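Local coordinates for putative ABC transporter, ATP-binding protein ComA (Streptococcus mutans, PDB 3K8U), which is probably the ATP-binding component of an ABC transporter, seen here through its domain of the C39 peptidase family, clan CA, at residues D13-G18 against T44-T49; F63-I68 against I136-Q141; L80-I85 against Y101-N106. One frame throughout, in Å; residues are numbered along the deposited sequence.

Contact 1: D13-G18 against T44-T49; sequences DTRDCG and TNKQGT
Arg15 and Gly48 come within 4.5 Å of each other, CA to CA, where the loop running into helix 17-28 meets an irregular loop, each containing a type I turn: Asp13 to Asp16 and Asn45 to Gly48. No direct hydrogen bond crosses between them; water makes the joints. Water 1 donates to Arg15 O at 2.7 Å, accepts from Gly18 N and also bonds Thr49 OG1. Thr49 OG1 is 2.6 Å from Thr44 OG1 in a hydrogen bond, and Thr44 OG1 also bonds Ser42. Helix 17-28 starts here with Cys17, consistent with the papain-like layout of clan CA, and the loop between helices 35-41 and 51-60 packs against its beginning. Asp16, right before the helix, makes no capping bond and turns its carboxylate to a salt bridge with Arg39. Arg15 carries most of the side-chain contact. Arg15 CD rests 3.4 Å from Asn45 O, and a bend at chi3 (68°) sets NE. The guanidinium has one face on Lys46 CA, 3.8 Å above its plane and over its centre. In that plane NH1 donates to water 2, which donates on to Thr44 O. Thr44 CG2, anti to its backbone N, presses on Arg15 O at 3.3 Å.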
loop_
_atom_site.group_PDB
_atom_site.type_symbol
_atom_site.label_atom_id
_atom_site.label_comp_id
_atom_site.label_asym_id
_atom_site.label_seq_id
_atom_site.Cartn_x
_atom_site.Cartn_y
_atom_site.Cartn_z
ATOM N N ASP A 13 -10.276 11.892 2.338
ATOM C CA ASP A 13 -11.279 11.309 3.236
ATOM C C ASP A 13 -10.551 10.257 4.080
ATOM O O ASP A 13 -9.715 9.517 3.563
ATOM C CB ASP A 13 -12.403 10.629 2.443
ATOM C CG ASP A 13 -13.385 11.618 1.836
ATOM O OD1 ASP A 13 -13.587 12.710 2.414
ATOM O OD2 ASP A 13 -13.981 11.289 0.786
ATOM N N THR A 14 -10.879 10.180 5.369
ATOM C CA THR A 14 -10.225 9.231 6.274
ATOM C C THR A 14 -10.400 7.753 5.926
ATOM O O THR A 14 -9.568 6.925 6.295
ATOM C CB THR A 14 -10.656 9.465 7.746
ATOM O OG1 THR A 14 -12.077 9.329 7.864
ATOM C CG2 THR A 14 -10.248 10.861 8.200
ATOM N N ARG A 15 -11.454 7.429 5.184
ATOM C CA ARG A 15 -11.731 6.046 4.799
ATOM C C ARG A 15 -11.017 5.608 3.517
ATOM O O ARG A 15 -11.074 4.438 3.152
ATOM C CB ARG A 15 -13.239 5.866 4.585
ATOM C CG ARG A 15 -13.750 6.485 3.271
ATOM C CD ARG A 15 -15.251 6.306 3.084
ATOM N NE ARG A 15 -16.024 7.091 4.042
ATOM C CZ ARG A 15 -17.343 7.010 4.191
ATOM N NH1 ARG A 15 -18.055 6.176 3.445
ATOM N NH2 ARG A 15 -17.954 7.766 5.093
ATOM N N ASP A 16 -10.319 6.534 2.864
ATOM C CA ASP A 16 -9.671 6.252 1.581
ATOM C C ASP A 16 -8.227 5.770 1.507
ATOM O O ASP A 16 -7.613 5.870 0.446
ATOM C CB ASP A 16 -9.829 7.461 0.649
ATOM C CG ASP A 16 -11.265 7.685 0.210
ATOM O OD1 ASP A 16 -12.039 6.708 0.156
ATOM O OD2 ASP A 16 -11.613 8.841 -0.101
ATOM N N CYS A 17 -7.686 5.207 2.584
ATOM C CA CYS A 17 -6.301 4.743 2.524
ATOM C C CYS A 17 -6.115 3.611 1.510
ATOM O O CYS A 17 -5.107 3.573 0.801
ATOM C CB CYS A 17 -5.795 4.304 3.899
ATOM S SG CYS A 17 -3.993 4.200 3.950
ATOM N N GLY A 18 -7.090 2.705 1.444
ATOM C CA GLY A 18 -7.033 1.589 0.508
ATOM C C GLY A 18 -7.025 2.080 -0.929
ATOM O O GLY A 18 -6.161 1.689 -1.725
ATOM N N THR A 44 -15.100 0.044 -0.672
ATOM C CA THR A 44 -14.694 0.789 0.516
ATOM C C THR A 44 -15.890 1.424 1.222
ATOM O O THR A 44 -16.714 2.079 0.587
ATOM C CB THR A 44 -13.690 1.902 0.141
ATOM O OG1 THR A 44 -12.520 1.313 -0.433
ATOM C CG2 THR A 44 -13.296 2.720 1.361
ATOM N N ASN A 45 -15.988 1.208 2.530
ATOM C CA ASN A 45 -17.075 1.776 3.323
ATOM C C ASN A 45 -16.528 2.727 4.387
ATOM O O ASN A 45 -15.363 3.126 4.326
ATOM C CB ASN A 45 -17.931 0.666 3.959
ATOM C CG ASN A 45 -17.120 -0.299 4.816
ATOM O OD1 ASN A 45 -16.140 0.082 5.455
ATOM N ND2 ASN A 45 -17.546 -1.556 4.843
ATOM N N LYS A 46 -17.370 3.086 5.355
ATOM C CA LYS A 46 -16.984 3.991 6.439
ATOM C C LYS A 46 -15.741 3.509 7.192
ATOM O O LYS A 46 -14.866 4.307 7.534
ATOM C CB LYS A 46 -18.147 4.163 7.423
ATOM C CG LYS A 46 -17.819 5.023 8.639
ATOM C CD LYS A 46 -18.942 4.994 9.666
ATOM C CE LYS A 46 -18.524 5.665 10.970
ATOM N NZ LYS A 46 -18.196 7.110 10.796
ATOM N N GLN A 47 -15.673 2.203 7.445
ATOM C CA GLN A 47 -14.542 1.606 8.156
ATOM C C GLN A 47 -13.266 1.539 7.313
ATOM O O GLN A 47 -12.172 1.348 7.849
ATOM C CB GLN A 47 -14.906 0.204 8.650
ATOM C CG GLN A 47 -16.023 0.177 9.680
ATOM C CD GLN A 47 -16.336 -1.227 10.154
ATOM O OE1 GLN A 47 -15.628 -1.785 10.995
ATOM N NE2 GLN A 47 -17.400 -1.812 9.614
ATOM N N GLY A 48 -13.410 1.680 5.996
ATOM C CA GLY A 48 -12.255 1.635 5.119
ATOM C C GLY A 48 -12.285 0.513 4.100
ATOM O O GLY A 48 -13.354 0.058 3.685
ATOM N N THR A 49 -11.101 0.076 3.682
ATOM C CA THR A 49 -10.980 -0.989 2.695
ATOM C C THR A 49 -10.320 -2.210 3.310
ATOM O O THR A 49 -9.373 -2.089 4.088
ATOM C CB THR A 49 -10.116 -0.547 1.492
ATOM O OG1 THR A 49 -10.471 0.786 1.111
ATOM C CG2 THR A 49 -10.327 -1.480 0.304
HETATM O O HOH W 1 -9.325 2.396 3.126
HETATM O O HOH W 2 -17.524 4.765 0.934
#

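Contact 2: F63-I68 against I136-Q141; sequences FETRSI and IFLAPQ
Phe63 starts the strand against Pro140, a non-hydrogen-bonded antiparallel pair whose side chains diverge. Although the Phe63 side chain heads away overall, its ring still touches the partner: Phe63 CE1 lies 3.8 Å from Pro140 CG, and the carbonyl carbon of Ala139 sits at the ring's edge. Glu64 forms a hydrogen-bonded pair with Ala139, the bond from Glu64 N to Ala139 O being short, 2.6 Å, and nearly straight at 165°. The return bond, Ala139 N to Glu64 O, is more bent. Thr65 and Leu138 run alongside one another in the same direction, with Thr65 CG2 and Leu138 CD2 squeezed to 3.4 Å, tighter than usual for two carbons. Helix 51-60 packs on this face, Ala58 touching both side chains. Arg66 pairs with Phe137 through two backbone bonds, then sends its side chain over its partner on the other face of the sheet. A turn at chi4 (-88°) places CZ. The guanidinium is laid parallel to the Phe137 ring, planes 5° apart and centres 4.6 Å apart. The stack is displaced, since Phe137 CB sits over the guanidinium centre and NH2 is nearest CG and CD1. Ser67 returns to the helix side, its OG 3.8 Å from Ile136 CG1. Ile68 sets CD1 against Phe137 CE2 at 3.7 Å, and the same ring stacks on Phe84. This regular antiparallel ladder joins outermost strand 63-69 to strand 134-140, at the edge of a sheet packed against helices, as in the papain-like fold of C39 peptidase domains.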
loop_
_atom_site.group_PDB
_atom_site.type_symbol
_atom_site.label_atom_id
_atom_site.label_comp_id
_atom_site.label_asym_id
_atom_site.label_seq_id
_atom_site.Cartn_x
_atom_site.Cartn_y
_atom_site.Cartn_z
ATOM N N PHE A 63 -4.691 -6.261 -13.084
ATOM C CA PHE A 63 -3.422 -6.551 -12.426
ATOM C C PHE A 63 -3.406 -7.959 -11.857
ATOM O O PHE A 63 -4.424 -8.456 -11.374
ATOM C CB PHE A 63 -3.159 -5.567 -11.277
ATOM C CG PHE A 63 -2.741 -4.199 -11.722
ATOM C CD1 PHE A 63 -1.415 -3.934 -12.044
ATOM C CD2 PHE A 63 -3.669 -3.168 -11.807
ATOM C CE1 PHE A 63 -1.019 -2.661 -12.444
ATOM C CE2 PHE A 63 -3.284 -1.893 -12.206
ATOM C CZ PHE A 63 -1.957 -1.638 -12.525
ATOM N N GLU A 64 -2.255 -8.613 -11.957
ATOM C CA GLU A 64 -2.078 -9.943 -11.394
ATOM C C GLU A 64 -1.741 -9.632 -9.935
ATOM O O GLU A 64 -0.853 -8.824 -9.663
ATOM C CB GLU A 64 -0.911 -10.660 -12.071
ATOM C CG GLU A 64 -0.708 -12.087 -11.594
ATOM C CD GLU A 64 0.411 -12.798 -12.330
ATOM O OE1 GLU A 64 1.473 -13.038 -11.714
ATOM O OE2 GLU A 64 0.226 -13.121 -13.524
ATOM N N THR A 65 -2.465 -10.241 -9.004
ATOM C CA THR A 65 -2.243 -9.957 -7.590
ATOM C C THR A 65 -1.949 -11.177 -6.737
ATOM O O THR A 65 -2.343 -12.294 -7.065
ATOM C CB THR A 65 -3.481 -9.274 -6.966
ATOM O OG1 THR A 65 -4.520 -10.246 -6.785
ATOM C CG2 THR A 65 -4.002 -8.171 -7.868
ATOM N N ARG A 66 -1.259 -10.938 -5.626
ATOM C CA ARG A 66 -0.950 -11.983 -4.661
ATOM C C ARG A 66 -0.807 -11.345 -3.286
ATOM O O ARG A 66 -0.269 -10.242 -3.157
ATOM C CB ARG A 66 0.308 -12.776 -5.045
ATOM C CG ARG A 66 1.634 -12.050 -4.921
ATOM C CD ARG A 66 2.768 -12.978 -5.358
ATOM N NE ARG A 66 4.091 -12.395 -5.151
ATOM C CZ ARG A 66 4.729 -11.633 -6.034
ATOM N NH1 ARG A 66 4.173 -11.353 -7.208
ATOM N NH2 ARG A 66 5.919 -11.132 -5.732
ATOM N N SER A 67 -1.382 -12.004 -2.284
ATOM C CA SER A 67 -1.335 -11.537 -0.904
ATOM C C SER A 67 -0.569 -12.575 -0.097
ATOM O O SER A 67 -0.885 -13.765 -0.136
ATOM C CB SER A 67 -2.749 -11.376 -0.346
ATOM O OG SER A 67 -3.481 -10.446 -1.120
ATOM N N ILE A 68 0.452 -12.125 0.619
ATOM C CA ILE A 68 1.273 -13.032 1.405
ATOM C C ILE A 68 1.484 -12.518 2.818
ATOM O O ILE A 68 1.279 -11.334 3.100
ATOM C CB ILE A 68 2.672 -13.215 0.765
ATOM C CG1 ILE A 68 3.381 -11.863 0.671
ATOM C CG2 ILE A 68 2.548 -13.844 -0.624
ATOM C CD1 ILE A 68 4.888 -11.945 0.734
ATOM N N ILE A 136 0.786 -7.069 -0.226
ATOM C CA ILE A 136 0.041 -7.301 -1.456
ATOM C C ILE A 136 0.899 -6.827 -2.615
ATOM O O ILE A 136 1.297 -5.660 -2.672
ATOM C CB ILE A 136 -1.317 -6.551 -1.454
ATOM C CG1 ILE A 136 -2.174 -7.028 -0.277
ATOM C CG2 ILE A 136 -2.064 -6.791 -2.779
ATOM C CD1 ILE A 136 -3.404 -6.179 -0.013
ATOM N N PHE A 137 1.210 -7.758 -3.513
ATOM C CA PHE A 137 2.018 -7.483 -4.694
ATOM C C PHE A 137 1.132 -7.452 -5.934
ATOM O O PHE A 137 0.265 -8.313 -6.109
ATOM C CB PHE A 137 3.104 -8.556 -4.854
ATOM C CG PHE A 137 4.175 -8.503 -3.793
ATOM C CD1 PHE A 137 5.379 -7.851 -4.037
ATOM C CD2 PHE A 137 3.968 -9.079 -2.545
ATOM C CE1 PHE A 137 6.359 -7.768 -3.054
ATOM C CE2 PHE A 137 4.943 -9.003 -1.553
ATOM C CZ PHE A 137 6.140 -8.343 -1.806
ATOM N N LEU A 138 1.345 -6.449 -6.784
ATOM C CA LEU A 138 0.568 -6.297 -8.011
ATOM C C LEU A 138 1.498 -6.228 -9.216
ATOM O O LEU A 138 2.605 -5.698 -9.129
ATOM C CB LEU A 138 -0.272 -5.018 -7.968
ATOM C CG LEU A 138 -1.079 -4.679 -6.714
ATOM C CD1 LEU A 138 -1.832 -3.384 -6.948
ATOM C CD2 LEU A 138 -2.041 -5.796 -6.371
ATOM N N ALA A 139 1.026 -6.739 -10.347
ATOM C CA ALA A 139 1.807 -6.730 -11.579
ATOM C C ALA A 139 0.883 -6.733 -12.790
ATOM O O ALA A 139 -0.129 -7.431 -12.803
ATOM C CB ALA A 139 2.730 -7.941 -11.621
ATOM N N PRO A 140 1.196 -5.914 -13.809
ATOM C CA PRO A 140 0.376 -5.843 -15.024
ATOM C C PRO A 140 0.402 -7.181 -15.757
ATOM O O PRO A 140 1.476 -7.727 -16.021
ATOM C CB PRO A 140 1.074 -4.756 -15.841
ATOM C CG PRO A 140 1.677 -3.876 -14.795
ATOM C CD PRO A 140 2.253 -4.888 -13.836
ATOM N N GLN A 141 -0.775 -7.724 -16.051
ATOM C CA GLN A 141 -0.870 -9.001 -16.755
ATOM C C GLN A 141 -0.967 -8.820 -18.270
ATOM O O GLN A 141 -1.557 -7.807 -18.714
ATOM C CB GLN A 141 -2.059 -9.820 -16.235
ATOM C CG GLN A 141 -3.422 -9.165 -16.425
ATOM C CD GLN A 141 -4.569 -10.000 -15.878
ATOM O OE1 GLN A 141 -5.735 -9.741 -16.180
ATOM N NE2 GLN A 141 -4.246 -11.004 -15.066
#

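Contact 3: L80-I85 against Y101-N106; sequences LTYPFI and YGSQNN
Tyr82 meets Tyr101, Gly102 and Ser103 in turn, its side chain reaching over the end of the hairpin strand 93-104. It sits just before a cis peptide bond to Pro83. Tyr82 CB is the first to touch, 3.3 Å from Tyr101 O. Chi1 of -66° holds CG anti to the carbonyl carbon, and CG too is close to that oxygen. At CD1 the ring reaches the peptide itself, with Tyr101 C and Gly102 N equally near, whereas CD2 stays nearer Tyr101 O. Tyr82 CE1 approaches Gly102 CA at 3.5 Å, and CE2, on the other flank of the ring, stays farther from it. CZ is almost as close to Gly102 CA as CE1 is. Gly102 CA itself makes a CH-pi contact over the Tyr82 face, only 15° off the ring normal. Leu80 CG packs over the opposite face, 4.1 Å above the plane and toward the rim, while Phe75 also touches the residue. At the tip, Tyr82 OH is 3.4 Å from Ser103 OG, a weak hydrogen bond from the serine and not a settled one, as that proton has another acceptor within reach. Beside this, Pro83 CB touches Tyr101 CD1 at 4.0 Å, and the far end of the Tyr101 ring is held by a hydrogen bond from its OH to Lys7 O. Tyr101 and Gly102 form a classic beta bulge, both facing Ile109 on the next strand, and the face of the Tyr82 ring lies on the bulged backbone at Gly102 CA. The contact probably rests mainly on dispersion, with a small contribution from the C-H over the pi face, Tyr82 being held between that backbone and Leu80, and its hydroxyl probably adding little.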
loop_
_atom_site.group_PDB
_atom_site.type_symbol
_atom_site.label_atom_id
_atom_site.label_comp_id
_atom_site.label_asym_id
_atom_site.label_seq_id
_atom_site.Cartn_x
_atom_site.Cartn_y
_atom_site.Cartn_z
ATOM N N LEU A 80 13.708 -8.611 -4.584
ATOM C CA LEU A 80 12.379 -8.124 -4.218
ATOM C C LEU A 80 11.898 -7.053 -5.201
ATOM O O LEU A 80 12.654 -6.154 -5.567
ATOM C CB LEU A 80 12.394 -7.558 -2.795
ATOM C CG LEU A 80 11.054 -7.113 -2.201
ATOM C CD1 LEU A 80 10.077 -8.275 -2.188
ATOM C CD2 LEU A 80 11.269 -6.584 -0.793
ATOM N N THR A 81 10.658 -7.183 -5.657
ATOM C CA THR A 81 10.100 -6.219 -6.596
ATOM C C THR A 81 9.278 -5.157 -5.890
ATOM O O THR A 81 8.325 -5.468 -5.174
ATOM C CB THR A 81 9.213 -6.895 -7.662
ATOM O OG1 THR A 81 8.137 -7.592 -7.021
ATOM C CG2 THR A 81 10.029 -7.866 -8.502
ATOM N N TYR A 82 9.681 -3.906 -6.078
ATOM C CA TYR A 82 8.993 -2.758 -5.505
ATOM C C TYR A 82 8.259 -2.073 -6.653
ATOM O O TYR A 82 8.657 -2.200 -7.811
ATOM C CB TYR A 82 9.999 -1.781 -4.896
ATOM C CG TYR A 82 10.765 -2.304 -3.705
ATOM C CD1 TYR A 82 10.215 -2.261 -2.423
ATOM C CD2 TYR A 82 12.060 -2.801 -3.849
ATOM C CE1 TYR A 82 10.939 -2.694 -1.312
ATOM C CE2 TYR A 82 12.792 -3.239 -2.746
ATOM C CZ TYR A 82 12.227 -3.181 -1.485
ATOM O OH TYR A 82 12.954 -3.594 -0.394
ATOM N N PRO A 83 7.172 -1.345 -6.354
ATOM C CA PRO A 83 6.612 -1.142 -5.016
ATOM C C PRO A 83 5.520 -2.162 -4.711
ATOM O O PRO A 83 5.087 -2.906 -5.594
ATOM C CB PRO A 83 6.018 0.258 -5.133
ATOM C CG PRO A 83 5.416 0.214 -6.516
ATOM C CD PRO A 83 6.493 -0.482 -7.344
ATOM N N PHE A 84 5.125 -2.240 -3.445
ATOM C CA PHE A 84 4.039 -3.126 -3.046
ATOM C C PHE A 84 3.274 -2.517 -1.877
ATOM O O PHE A 84 3.681 -1.493 -1.323
ATOM C CB PHE A 84 4.515 -4.561 -2.765
ATOM C CG PHE A 84 5.551 -4.674 -1.691
ATOM C CD1 PHE A 84 5.182 -4.952 -0.377
ATOM C CD2 PHE A 84 6.904 -4.547 -1.996
ATOM C CE1 PHE A 84 6.143 -5.104 0.614
ATOM C CE2 PHE A 84 7.874 -4.698 -1.013
ATOM C CZ PHE A 84 7.495 -4.976 0.294
ATOM N N ILE A 85 2.149 -3.128 -1.527
ATOM C CA ILE A 85 1.293 -2.624 -0.459
ATOM C C ILE A 85 1.402 -3.441 0.823
ATOM O O ILE A 85 1.543 -4.656 0.769
ATOM C CB ILE A 85 -0.174 -2.622 -0.941
ATOM C CG1 ILE A 85 -0.314 -1.694 -2.154
ATOM C CG2 ILE A 85 -1.124 -2.207 0.183
ATOM C CD1 ILE A 85 -1.605 -1.879 -2.930
ATOM N N TYR A 101 8.331 1.483 -1.259
ATOM C CA TYR A 101 9.105 1.785 -2.463
ATOM C C TYR A 101 10.507 1.204 -2.499
ATOM O O TYR A 101 11.064 0.992 -3.575
ATOM C CB TYR A 101 9.207 3.297 -2.642
ATOM C CG TYR A 101 7.877 3.990 -2.760
ATOM C CD1 TYR A 101 7.130 3.915 -3.935
ATOM C CD2 TYR A 101 7.366 4.724 -1.694
ATOM C CE1 TYR A 101 5.900 4.558 -4.041
ATOM C CE2 TYR A 101 6.144 5.365 -1.788
ATOM C CZ TYR A 101 5.417 5.279 -2.958
ATOM O OH TYR A 101 4.197 5.905 -3.028
ATOM N N GLY A 102 11.093 0.992 -1.328
ATOM C CA GLY A 102 12.435 0.448 -1.283
ATOM C C GLY A 102 13.002 0.418 0.113
ATOM O O GLY A 102 12.294 0.654 1.094
ATOM N N SER A 103 14.289 0.100 0.200
ATOM C CA SER A 103 14.982 0.038 1.476
ATOM C C SER A 103 16.402 0.555 1.314
ATOM O O SER A 103 17.050 0.312 0.294
ATOM C CB SER A 103 15.015 -1.400 1.999
ATOM O OG SER A 103 15.735 -2.251 1.124
ATOM N N GLN A 104 16.868 1.296 2.312
ATOM C CA GLN A 104 18.217 1.841 2.305
ATOM C C GLN A 104 18.718 1.907 3.740
ATOM O O GLN A 104 18.156 2.628 4.570
ATOM C CB GLN A 104 18.251 3.232 1.663
ATOM C CG GLN A 104 19.662 3.727 1.362
ATOM C CD GLN A 104 19.685 5.070 0.651
ATOM O OE1 GLN A 104 20.394 5.991 1.064
ATOM N NE2 GLN A 104 18.914 5.186 -0.427
ATOM N N ASN A 105 19.761 1.126 4.021
ATOM C CA ASN A 105 20.379 1.041 5.344
ATOM C C ASN A 105 19.453 0.305 6.313
ATOM O O ASN A 105 19.033 -0.824 6.046
ATOM C CB ASN A 105 20.726 2.442 5.877
ATOM C CG ASN A 105 21.591 3.237 4.915
ATOM O OD1 ASN A 105 21.181 4.287 4.417
ATOM N ND2 ASN A 105 22.793 2.736 4.644
ATOM N N ASN A 106 19.156 0.939 7.442
ATOM C CA ASN A 106 18.269 0.367 8.447
ATOM C C ASN A 106 16.900 1.045 8.311
ATOM O O ASN A 106 16.126 1.116 9.269
ATOM C CB ASN A 106 18.857 0.601 9.845
ATOM C CG ASN A 106 18.082 -0.109 10.941
ATOM O OD1 ASN A 106 17.742 -1.287 10.821
ATOM N ND2 ASN A 106 17.799 0.612 12.020
#

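Contacts 2 and 3 belong to the same six-stranded sheet and touch: strand 134-140 lies between strands 63-69 and 84-90, and Ile136 N is 2.7 Å from Ile85 O, a probable hydrogen bond. Contact 1 sits apart among the helices and loops, with centres about 21 Å from contact 2 and about 24 Å from contact 3, on the other side of the chain's centre from the latter. Contact 3 is buried; the other two are partly buried. Chemistry follows place: water bridges a loop and the start of a helix in contact 1, direct backbone bonds tie the strands of contact 2, and in contact 3 a ring packs on a bulge with hardly any polar help.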